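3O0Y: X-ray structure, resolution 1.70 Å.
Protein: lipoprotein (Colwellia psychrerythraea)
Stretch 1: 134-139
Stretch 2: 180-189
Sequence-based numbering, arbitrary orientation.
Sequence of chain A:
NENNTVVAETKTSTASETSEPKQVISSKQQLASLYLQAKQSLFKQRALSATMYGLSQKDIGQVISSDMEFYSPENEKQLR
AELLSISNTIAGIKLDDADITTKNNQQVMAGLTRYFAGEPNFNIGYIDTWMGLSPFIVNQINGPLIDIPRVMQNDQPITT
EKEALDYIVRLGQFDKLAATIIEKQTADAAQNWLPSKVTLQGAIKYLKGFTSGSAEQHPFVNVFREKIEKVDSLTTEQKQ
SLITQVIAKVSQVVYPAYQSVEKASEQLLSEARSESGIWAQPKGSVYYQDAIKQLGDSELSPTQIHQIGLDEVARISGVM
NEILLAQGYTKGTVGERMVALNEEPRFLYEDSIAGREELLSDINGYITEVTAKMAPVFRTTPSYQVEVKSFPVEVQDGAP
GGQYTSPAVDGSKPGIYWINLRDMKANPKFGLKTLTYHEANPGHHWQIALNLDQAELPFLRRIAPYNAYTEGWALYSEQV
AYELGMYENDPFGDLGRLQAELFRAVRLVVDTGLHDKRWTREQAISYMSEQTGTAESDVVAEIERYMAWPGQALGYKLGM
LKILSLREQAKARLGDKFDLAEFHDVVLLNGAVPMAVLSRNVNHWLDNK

Stretch 1 (134-139) SPFIVN
Stretch 2 (180-189) TIIEKQTADA

A short, largely irregular segment packs against one face of an α-helix through a small apolar contact supplemented by two bridging waters, with no direct hydrogen bond between the stretches. Residues 180-189 lie within a longer helix (phi/psi near -62/-42), held by i to i+4 bonds such as Gln-185 N to Ile-181 O (2.9 Å). The backbones come nearest at Ile-137 and Gln-185, whose CA atoms are 6.5 Å apart; from Pro-135 (-81/-27) through Phe-136 (-125/104) to Val-138, contacts step back from Asp-188 to Ile-181.

Ile-137 (-61/-33; t, t) points toward the helix and is the most covered residue. Its CD1 lies 4.0 Å from Lys-184 CB (t, p, t, p), and its CG2 4.0 Å from Gln-185 CB (t, t, chi3 56°), so it rests on the aliphatic bases of two polar side chains. Val-138 (-116/122; t) also points toward the helix, setting CG2 3.4 Å from CG2 of Ile-181 (m, t), a tight apolar contact.

Water 1 donates to Pro-135 O (2.8 Å) and Asp-188 OD2 (2.8 Å) and accepts from Ile-137 N (3.0 Å), serving backbone groups the helix does not reach directly. Asp-188 (chi1 m) is anchored by a salt bridge from Lys-184 NZ to its OD1 (2.8 Å). Water 2 links Val-138 O (2.9 Å) to Gln-185 NE2 (3.1 Å). Within the loop, Asn-139 (chi1 p) donates through ND2 to Phe-136 O (2.9 Å).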

# COMPACT_ATOMS: atom_id res chain seq x y z
N SER A 134 -7.37 -4.08 10.05
CA SER A 134 -6.30 -3.22 10.47
C SER A 134 -6.55 -2.92 11.96
O SER A 134 -7.63 -2.58 12.29
CB SER A 134 -6.33 -1.98 9.65
OG SER A 134 -6.11 -2.28 8.27
N PRO A 135 -5.52 -2.96 12.79
CA PRO A 135 -5.80 -3.04 14.26
C PRO A 135 -6.13 -1.74 14.95
O PRO A 135 -6.80 -1.78 16.02
CB PRO A 135 -4.50 -3.60 14.82
CG PRO A 135 -3.42 -3.24 13.84
CD PRO A 135 -4.10 -3.31 12.49
N PHE A 136 -5.66 -0.60 14.46
CA PHE A 136 -5.79 0.68 15.19
C PHE A 136 -6.49 1.73 14.33
O PHE A 136 -5.90 2.25 13.34
CB PHE A 136 -4.42 1.14 15.63
CG PHE A 136 -3.68 0.10 16.46
CD1 PHE A 136 -4.25 -0.45 17.60
CD2 PHE A 136 -2.45 -0.36 16.07
CE1 PHE A 136 -3.59 -1.44 18.30
CE2 PHE A 136 -1.79 -1.38 16.79
CZ PHE A 136 -2.37 -1.91 17.90
N ILE A 137 -7.77 1.97 14.64
CA ILE A 137 -8.60 2.83 13.78
C ILE A 137 -8.01 4.24 13.71
O ILE A 137 -8.14 4.90 12.69
CB ILE A 137 -10.08 2.77 14.15
CG1 ILE A 137 -10.95 3.41 13.08
CG2 ILE A 137 -10.31 3.36 15.63
CD1 ILE A 137 -12.44 3.09 13.22
N VAL A 138 -7.39 4.69 14.81
CA VAL A 138 -6.65 5.94 14.81
C VAL A 138 -5.18 5.60 15.08
O VAL A 138 -4.81 4.96 16.05
CB VAL A 138 -7.18 6.91 15.89
CG1 VAL A 138 -6.30 8.20 15.96
CG2 VAL A 138 -8.73 7.20 15.69
N ASN A 139 -4.32 5.99 14.14
CA ASN A 139 -2.91 5.70 14.21
C ASN A 139 -2.15 6.81 13.46
O ASN A 139 -2.74 7.78 13.02
CB ASN A 139 -2.62 4.29 13.68
CG ASN A 139 -2.81 4.15 12.17
OD1 ASN A 139 -2.06 4.74 11.41
ND2 ASN A 139 -3.81 3.38 11.74
N THR A 180 -18.28 8.39 15.06
CA THR A 180 -18.34 6.95 14.93
C THR A 180 -16.93 6.36 15.19
O THR A 180 -16.82 5.29 15.76
CB THR A 180 -18.94 6.48 13.60
OG1 THR A 180 -18.14 6.96 12.48
CG2 THR A 180 -20.42 6.98 13.40
N ILE A 181 -15.88 7.05 14.72
CA ILE A 181 -14.46 6.65 14.96
C ILE A 181 -14.16 6.57 16.44
O ILE A 181 -13.64 5.56 16.97
CB ILE A 181 -13.47 7.54 14.23
CG1 ILE A 181 -13.61 7.31 12.70
CG2 ILE A 181 -12.00 7.29 14.72
CD1 ILE A 181 -12.76 8.18 11.85
N ILE A 182 -14.58 7.60 17.18
CA ILE A 182 -14.41 7.58 18.63
C ILE A 182 -15.17 6.47 19.26
O ILE A 182 -14.64 5.78 20.15
CB ILE A 182 -14.81 8.96 19.26
CG1 ILE A 182 -13.80 10.03 18.81
CG2 ILE A 182 -14.92 8.83 20.79
CD1 ILE A 182 -14.30 11.54 18.93
N GLU A 183 -16.39 6.25 18.81
CA GLU A 183 -17.18 5.13 19.36
C GLU A 183 -16.48 3.80 19.18
O GLU A 183 -16.53 2.97 20.10
CB GLU A 183 -18.56 5.08 18.70
CG GLU A 183 -19.60 4.32 19.43
CD GLU A 183 -20.88 4.21 18.61
OE1 GLU A 183 -21.09 5.06 17.67
OE2 GLU A 183 -21.63 3.21 18.90
N LYS A 184 -15.88 3.56 18.01
CA LYS A 184 -15.16 2.29 17.75
C LYS A 184 -13.85 2.20 18.56
O LYS A 184 -13.56 1.18 19.17
CB LYS A 184 -14.83 2.13 16.24
CG LYS A 184 -14.40 0.74 15.86
CD LYS A 184 -15.37 -0.37 16.28
CE LYS A 184 -14.98 -1.72 15.66
NZ LYS A 184 -13.61 -2.19 15.96
N GLN A 185 -13.09 3.28 18.64
CA GLN A 185 -11.83 3.29 19.43
C GLN A 185 -12.14 2.99 20.93
O GLN A 185 -11.43 2.22 21.59
CB GLN A 185 -11.25 4.66 19.34
CG GLN A 185 -9.82 4.81 19.95
CD GLN A 185 -9.34 6.25 19.94
OE1 GLN A 185 -10.01 7.14 20.49
NE2 GLN A 185 -8.15 6.47 19.39
N THR A 186 -13.27 3.54 21.36
CA THR A 186 -13.73 3.33 22.75
C THR A 186 -14.17 1.90 22.98
O THR A 186 -13.77 1.32 24.01
CB THR A 186 -14.86 4.32 23.14
OG1 THR A 186 -14.31 5.63 23.17
CG2 THR A 186 -15.43 4.03 24.52
N ALA A 187 -14.93 1.35 22.04
CA ALA A 187 -15.36 -0.07 22.10
C ALA A 187 -14.13 -0.98 22.16
O ALA A 187 -14.12 -1.95 22.88
CB ALA A 187 -16.27 -0.46 20.87
N ASP A 188 -13.15 -0.74 21.29
CA ASP A 188 -11.95 -1.55 21.33
C ASP A 188 -11.19 -1.42 22.66
O ASP A 188 -10.81 -2.41 23.24
CB ASP A 188 -11.04 -1.18 20.15
CG ASP A 188 -11.62 -1.50 18.79
OD1 ASP A 188 -12.73 -2.03 18.65
OD2 ASP A 188 -10.88 -1.22 17.79
N ALA A 189 -11.03 -0.20 23.15
CA ALA A 189 -10.40 0.04 24.44
C ALA A 189 -11.15 -0.64 25.62
O ALA A 189 -10.52 -1.14 26.56
CB ALA A 189 -10.18 1.56 24.68
O HOH W 1 -8.71 0.15 16.79
O HOH W 2 -6.82 4.12 17.92